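Local coordinates for breast cancer anti-estrogen resistance protein 1 (Mus musculus, PDB 5W93) that acts as a docking protein coordinating tyrosine kinase-based signalling related to cell adhesion, its C-terminal domain here binding the paxillin LD1 motif, at residues Y82-T96 / M113-F127. The protein carries 2 engineered substitutions. Numbering follows the deposited sequence.
Sequences YSNLLSDLLRGIVAT and MVDRVKELGHSTQQF. Engineered in segment 82-96: S87 (natural residue Cys).
L120 and L86 interlock as knobs into holes between segments 82-96 and 113-127, of helices 73-102 and 107-135; the segment axes run antiparallel at 161° and approach to 8.9 Å. L120 enters the hole formed by L86, L89, L90 and I93; its CG lies anti to the backbone N (chi1 179°), and L120 CD2 meets I93 CD1 at 3.6 Å. In the reverse sense, L86 inserts among L120, S123, T124 and F127; it crosses T124 at about a right angle, with L86 CD2 3.6 Å from T124 CG2. L89 sends its two methyls to different partners: CD1 rests by S123 OG and the L120 backbone, whereas L89 CD2 abuts the carboxylate of E119, 3.4 Å from E119 CD. That S123 hydroxyl is turned back to its own helix, donating to E119 O, which also accepts from S123 N on the opposite face of the carbonyl plane.

At one end, the side chains of Y82 and F127 run past one another in opposing senses. The ring planes are 26° apart, but the centroids are 5.7 Å apart, too far offset for a full stack; the contact is better described as CH-pi, with F127 CA over one face of the Y82 ring, 4.1 Å from the Y82 centroid. Q126 OE1 approaches the edge of the same ring near the tyrosine hydroxyl, its amide plane steeply inclined to the ring. At the other end, T96 CG2 lies over one face of the R116 guanidinium, 3.7 Å above its plane and over its centre, while G92 CA meets its edge. T96 OG1 meanwhile bonds G92 O.

V60 and V52 of helix 42-69 touch L86 and L120, and the bound peptide packs on L90. This is knobs-into-holes packing between the last two, antiparallel helices of the four-helix, FAT-like C-terminal domain of Cas.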
loop_
_atom_site.group_PDB
_atom_site.type_symbol
_atom_site.label_atom_id
_atom_site.label_comp_id
_atom_site.label_asym_id
_atom_site.label_seq_id
_atom_site.Cartn_x
_atom_site.Cartn_y
_atom_site.Cartn_z
ATOM N N TYR A 82 -8.546 5.258 5.030
ATOM C CA TYR A 82 -7.298 4.953 4.341
ATOM C C TYR A 82 -6.950 3.477 4.452
ATOM O O TYR A 82 -6.458 2.901 3.492
ATOM C CB TYR A 82 -6.138 5.848 4.848
ATOM C CG TYR A 82 -6.257 7.215 4.218
ATOM C CD1 TYR A 82 -5.924 7.405 2.873
ATOM C CD2 TYR A 82 -6.785 8.288 4.924
ATOM C CE1 TYR A 82 -6.093 8.634 2.257
ATOM C CE2 TYR A 82 -6.959 9.531 4.309
ATOM C CZ TYR A 82 -6.605 9.692 2.978
ATOM O OH TYR A 82 -6.768 10.911 2.359
ATOM N N SER A 83 -7.226 2.845 5.588
ATOM C CA SER A 83 -7.000 1.402 5.664
ATOM C C SER A 83 -7.836 0.644 4.621
ATOM O O SER A 83 -7.319 -0.247 3.942
ATOM C CB SER A 83 -7.311 0.867 7.074
ATOM O OG SER A 83 -6.421 1.429 8.035
ATOM N N ASN A 84 -9.119 0.985 4.503
ATOM C CA ASN A 84 -9.978 0.382 3.480
ATOM C C ASN A 84 -9.522 0.690 2.046
ATOM O O ASN A 84 -9.496 -0.190 1.197
ATOM C CB ASN A 84 -11.419 0.844 3.650
ATOM C CG ASN A 84 -12.153 0.115 4.776
ATOM O OD1 ASN A 84 -11.715 -0.938 5.251
ATOM N ND2 ASN A 84 -13.283 0.670 5.192
ATOM N N LEU A 85 -9.181 1.948 1.788
ATOM C CA LEU A 85 -8.719 2.361 0.467
ATOM C C LEU A 85 -7.441 1.613 0.065
ATOM O O LEU A 85 -7.368 1.041 -1.035
ATOM C CB LEU A 85 -8.483 3.872 0.421
ATOM C CG LEU A 85 -7.900 4.374 -0.910
ATOM C CD1 LEU A 85 -8.907 4.164 -2.050
ATOM C CD2 LEU A 85 -7.440 5.828 -0.819
ATOM N N LEU A 86 -6.448 1.593 0.955
ATOM C CA LEU A 86 -5.204 0.878 0.668
ATOM C C LEU A 86 -5.463 -0.627 0.476
ATOM O O LEU A 86 -4.862 -1.254 -0.390
ATOM C CB LEU A 86 -4.157 1.112 1.780
ATOM C CG LEU A 86 -3.758 2.585 2.000
ATOM C CD1 LEU A 86 -2.723 2.771 3.112
ATOM C CD2 LEU A 86 -3.287 3.262 0.723
ATOM N N SER A 87 -6.354 -1.202 1.276
ATOM C CA SER A 87 -6.684 -2.623 1.121
ATOM C C SER A 87 -7.320 -2.903 -0.235
ATOM O O SER A 87 -7.022 -3.909 -0.877
ATOM C CB SER A 87 -7.612 -3.097 2.242
ATOM O OG SER A 87 -6.921 -3.076 3.481
ATOM N N ASP A 88 -8.203 -2.009 -0.654
ATOM C CA ASP A 88 -8.830 -2.109 -1.974
ATOM C C ASP A 88 -7.784 -2.064 -3.094
ATOM O O ASP A 88 -7.830 -2.852 -4.042
ATOM C CB ASP A 88 -9.846 -0.989 -2.162
ATOM C CG ASP A 88 -11.182 -1.307 -1.524
ATOM O OD1 ASP A 88 -11.263 -2.331 -0.814
ATOM O OD2 ASP A 88 -12.149 -0.541 -1.731
ATOM N N LEU A 89 -6.837 -1.139 -2.977
ATOM C CA LEU A 89 -5.781 -1.000 -3.971
ATOM C C LEU A 89 -4.828 -2.211 -4.007
ATOM O O LEU A 89 -4.365 -2.610 -5.084
ATOM C CB LEU A 89 -4.999 0.281 -3.728
ATOM C CG LEU A 89 -5.764 1.598 -3.899
ATOM C CD1 LEU A 89 -4.894 2.771 -3.455
ATOM C CD2 LEU A 89 -6.230 1.778 -5.339
ATOM N N LEU A 90 -4.544 -2.801 -2.848
ATOM C CA LEU A 90 -3.752 -4.033 -2.821
ATOM C C LEU A 90 -4.440 -5.152 -3.607
ATOM O O LEU A 90 -3.768 -5.879 -4.333
ATOM C CB LEU A 90 -3.468 -4.496 -1.385
ATOM C CG LEU A 90 -2.583 -3.568 -0.532
ATOM C CD1 LEU A 90 -2.091 -4.266 0.732
ATOM C CD2 LEU A 90 -1.409 -3.060 -1.339
ATOM N N ARG A 91 -5.759 -5.299 -3.465
ATOM C CA ARG A 91 -6.481 -6.308 -4.255
ATOM C C ARG A 91 -6.425 -5.970 -5.742
ATOM O O ARG A 91 -6.300 -6.864 -6.585
ATOM C CB ARG A 91 -7.940 -6.438 -3.799
ATOM C CG ARG A 91 -8.095 -7.110 -2.450
ATOM C CD ARG A 91 -9.558 -7.351 -2.098
ATOM N NE ARG A 91 -10.276 -6.114 -1.809
ATOM C CZ ARG A 91 -10.470 -5.637 -0.583
ATOM N NH1 ARG A 91 -9.996 -6.299 0.463
ATOM N NH2 ARG A 91 -11.135 -4.501 -0.397
ATOM N N GLY A 92 -6.520 -4.682 -6.055
ATOM C CA GLY A 92 -6.389 -4.204 -7.418
ATOM C C GLY A 92 -5.023 -4.534 -8.007
ATOM O O GLY A 92 -4.908 -4.893 -9.187
ATOM N N ILE A 93 -3.978 -4.399 -7.200
ATOM C CA ILE A 93 -2.638 -4.759 -7.642
ATOM C C ILE A 93 -2.512 -6.281 -7.858
ATOM O O ILE A 93 -1.902 -6.711 -8.841
ATOM C CB ILE A 93 -1.585 -4.262 -6.648
ATOM C CG1 ILE A 93 -1.578 -2.725 -6.662
ATOM C CG2 ILE A 93 -0.203 -4.797 -7.006
ATOM C CD1 ILE A 93 -0.820 -2.106 -5.554
ATOM N N VAL A 94 -3.090 -7.094 -6.974
ATOM C CA VAL A 94 -3.081 -8.544 -7.205
ATOM C C VAL A 94 -3.812 -8.878 -8.535
ATOM O O VAL A 94 -3.294 -9.619 -9.362
ATOM C CB VAL A 94 -3.728 -9.311 -6.028
ATOM C CG1 VAL A 94 -3.911 -10.799 -6.350
ATOM C CG2 VAL A 94 -2.880 -9.132 -4.758
ATOM N N ALA A 95 -4.982 -8.278 -8.738
ATOM C CA ALA A 95 -5.788 -8.500 -9.946
ATOM C C ALA A 95 -5.050 -8.109 -11.226
ATOM O O ALA A 95 -4.916 -8.918 -12.150
ATOM C CB ALA A 95 -7.119 -7.733 -9.857
ATOM N N THR A 96 -4.571 -6.870 -11.285
ATOM C CA THR A 96 -3.903 -6.400 -12.491
ATOM C C THR A 96 -2.565 -7.092 -12.754
ATOM O O THR A 96 -2.170 -7.259 -13.916
ATOM C CB THR A 96 -3.683 -4.881 -12.460
ATOM O OG1 THR A 96 -2.907 -4.511 -11.302
ATOM C CG2 THR A 96 -5.012 -4.163 -12.428
ATOM N N MET A 113 -1.612 -2.292 -14.508
ATOM C CA MET A 113 -0.883 -2.680 -13.301
ATOM C C MET A 113 -0.077 -1.486 -12.771
ATOM O O MET A 113 -0.175 -1.125 -11.601
ATOM C CB MET A 113 0.016 -3.883 -13.616
ATOM C CG MET A 113 0.845 -4.432 -12.450
ATOM S SD MET A 113 1.917 -5.790 -12.984
ATOM C CE MET A 113 2.974 -4.974 -14.176
ATOM N N VAL A 114 0.701 -0.859 -13.649
ATOM C CA VAL A 114 1.471 0.327 -13.291
ATOM C C VAL A 114 0.607 1.448 -12.681
ATOM O O VAL A 114 1.035 2.133 -11.733
ATOM C CB VAL A 114 2.225 0.866 -14.529
ATOM C CG1 VAL A 114 2.693 2.301 -14.318
ATOM C CG2 VAL A 114 3.386 -0.050 -14.861
ATOM N N ASP A 115 -0.602 1.617 -13.212
ATOM C CA ASP A 115 -1.524 2.646 -12.734
ATOM C C ASP A 115 -2.014 2.358 -11.313
ATOM O O ASP A 115 -2.129 3.280 -10.503
ATOM C CB ASP A 115 -2.740 2.775 -13.665
ATOM C CG ASP A 115 -2.410 3.449 -15.003
ATOM O OD1 ASP A 115 -1.353 4.107 -15.123
ATOM O OD2 ASP A 115 -3.225 3.312 -15.939
ATOM N N ARG A 116 -2.333 1.097 -11.013
ATOM C CA ARG A 116 -2.777 0.751 -9.659
ATOM C C ARG A 116 -1.652 0.980 -8.681
ATOM O O ARG A 116 -1.887 1.449 -7.580
ATOM C CB ARG A 116 -3.245 -0.700 -9.531
ATOM C CG ARG A 116 -4.387 -1.084 -10.437
ATOM C CD ARG A 116 -5.679 -0.317 -10.152
ATOM N NE ARG A 116 -6.600 -0.579 -11.256
ATOM C CZ ARG A 116 -7.485 -1.573 -11.288
ATOM N NH1 ARG A 116 -7.630 -2.390 -10.250
ATOM N NH2 ARG A 116 -8.249 -1.732 -12.356
ATOM N N VAL A 117 -0.432 0.627 -9.072
ATOM C CA VAL A 117 0.712 0.827 -8.179
ATOM C C VAL A 117 0.975 2.316 -7.973
ATOM O O VAL A 117 1.237 2.741 -6.847
ATOM C CB VAL A 117 1.969 0.119 -8.702
ATOM C CG1 VAL A 117 3.191 0.495 -7.859
ATOM C CG2 VAL A 117 1.744 -1.415 -8.701
ATOM N N LYS A 118 0.873 3.116 -9.040
ATOM C CA LYS A 118 0.999 4.581 -8.896
ATOM C C LYS A 118 -0.046 5.143 -7.928
ATOM O O LYS A 118 0.264 5.967 -7.065
ATOM C CB LYS A 118 0.839 5.303 -10.242
ATOM C CG LYS A 118 2.016 5.260 -11.192
ATOM C CD LYS A 118 1.747 6.214 -12.374
ATOM C CE LYS A 118 2.623 5.906 -13.587
ATOM N NZ LYS A 118 1.928 6.264 -14.871
ATOM N N GLU A 119 -1.287 4.704 -8.091
ATOM C CA GLU A 119 -2.376 5.142 -7.222
ATOM C C GLU A 119 -2.123 4.749 -5.772
ATOM O O GLU A 119 -2.415 5.517 -4.850
ATOM C CB GLU A 119 -3.708 4.556 -7.691
ATOM C CG GLU A 119 -4.877 4.972 -6.807
ATOM C CD GLU A 119 -6.225 4.532 -7.358
ATOM O OE1 GLU A 119 -6.248 3.732 -8.327
ATOM O OE2 GLU A 119 -7.256 4.974 -6.804
ATOM N N LEU A 120 -1.568 3.555 -5.575
ATOM C CA LEU A 120 -1.156 3.126 -4.235
ATOM C C LEU A 120 -0.094 4.045 -3.649
ATOM O O LEU A 120 -0.216 4.476 -2.498
ATOM C CB LEU A 120 -0.639 1.683 -4.254
ATOM C CG LEU A 120 -0.157 1.177 -2.882
ATOM C CD1 LEU A 120 -1.323 0.925 -1.934
ATOM C CD2 LEU A 120 0.699 -0.082 -3.028
ATOM N N GLY A 121 0.946 4.347 -4.423
ATOM C CA GLY A 121 1.966 5.292 -3.982
ATOM C C GLY A 121 1.414 6.640 -3.528
ATOM O O GLY A 121 1.753 7.161 -2.453
ATOM N N HIS A 122 0.551 7.214 -4.357
ATOM C CA HIS A 122 -0.106 8.467 -4.034
ATOM C C HIS A 122 -0.966 8.366 -2.769
ATOM O O HIS A 122 -0.919 9.243 -1.904
ATOM C CB HIS A 122 -0.962 8.914 -5.226
ATOM C CG HIS A 122 -2.211 9.628 -4.843
ATOM N ND1 HIS A 122 -2.229 10.967 -4.484
ATOM C CD2 HIS A 122 -3.499 9.211 -4.770
ATOM C CE1 HIS A 122 -3.464 11.331 -4.215
ATOM N NE2 HIS A 122 -4.258 10.281 -4.379
ATOM N N SER A 123 -1.754 7.299 -2.668
ATOM C CA SER A 123 -2.702 7.176 -1.567
ATOM C C SER A 123 -1.981 6.942 -0.238
ATOM O O SER A 123 -2.446 7.391 0.809
ATOM C CB SER A 123 -3.700 6.044 -1.834
ATOM O OG SER A 123 -4.557 6.355 -2.922
ATOM N N THR A 124 -0.843 6.250 -0.275
ATOM C CA THR A 124 -0.076 6.013 0.955
ATOM C C THR A 124 0.617 7.293 1.443
ATOM O O THR A 124 0.706 7.550 2.647
ATOM C CB THR A 124 0.983 4.890 0.771
ATOM O OG1 THR A 124 1.902 5.238 -0.273
ATOM C CG2 THR A 124 0.305 3.535 0.456
ATOM N N GLN A 125 1.106 8.088 0.504
ATOM C CA GLN A 125 1.675 9.390 0.839
ATOM C C GLN A 125 0.621 10.292 1.455
ATOM O O GLN A 125 0.894 11.041 2.387
ATOM C CB GLN A 125 2.264 10.068 -0.399
ATOM C CG GLN A 125 3.532 9.426 -0.900
ATOM C CD GLN A 125 4.659 9.528 0.107
ATOM O OE1 GLN A 125 4.794 10.535 0.819
ATOM N NE2 GLN A 125 5.472 8.486 0.181
ATOM N N GLN A 126 -0.590 10.208 0.910
ATOM C CA GLN A 126 -1.713 10.984 1.394
ATOM C C GLN A 126 -2.122 10.543 2.803
ATOM O O GLN A 126 -2.394 11.378 3.667
ATOM C CB GLN A 126 -2.875 10.841 0.420
ATOM C CG GLN A 126 -3.993 11.779 0.656
ATOM C CD GLN A 126 -4.859 11.869 -0.553
ATOM O OE1 GLN A 126 -5.756 11.056 -0.735
ATOM N NE2 GLN A 126 -4.581 12.844 -1.411
ATOM N N PHE A 127 -2.149 9.227 3.028
ATOM C CA PHE A 127 -2.390 8.664 4.358
ATOM C C PHE A 127 -1.411 9.246 5.381
ATOM O O PHE A 127 -1.811 9.721 6.439
ATOM C CB PHE A 127 -2.264 7.138 4.318
ATOM C CG PHE A 127 -2.440 6.461 5.664
ATOM C CD1 PHE A 127 -3.399 6.901 6.573
ATOM C CD2 PHE A 127 -1.651 5.359 6.003
ATOM C CE1 PHE A 127 -3.567 6.257 7.806
ATOM C CE2 PHE A 127 -1.808 4.706 7.231
ATOM C CZ PHE A 127 -2.771 5.157 8.134
#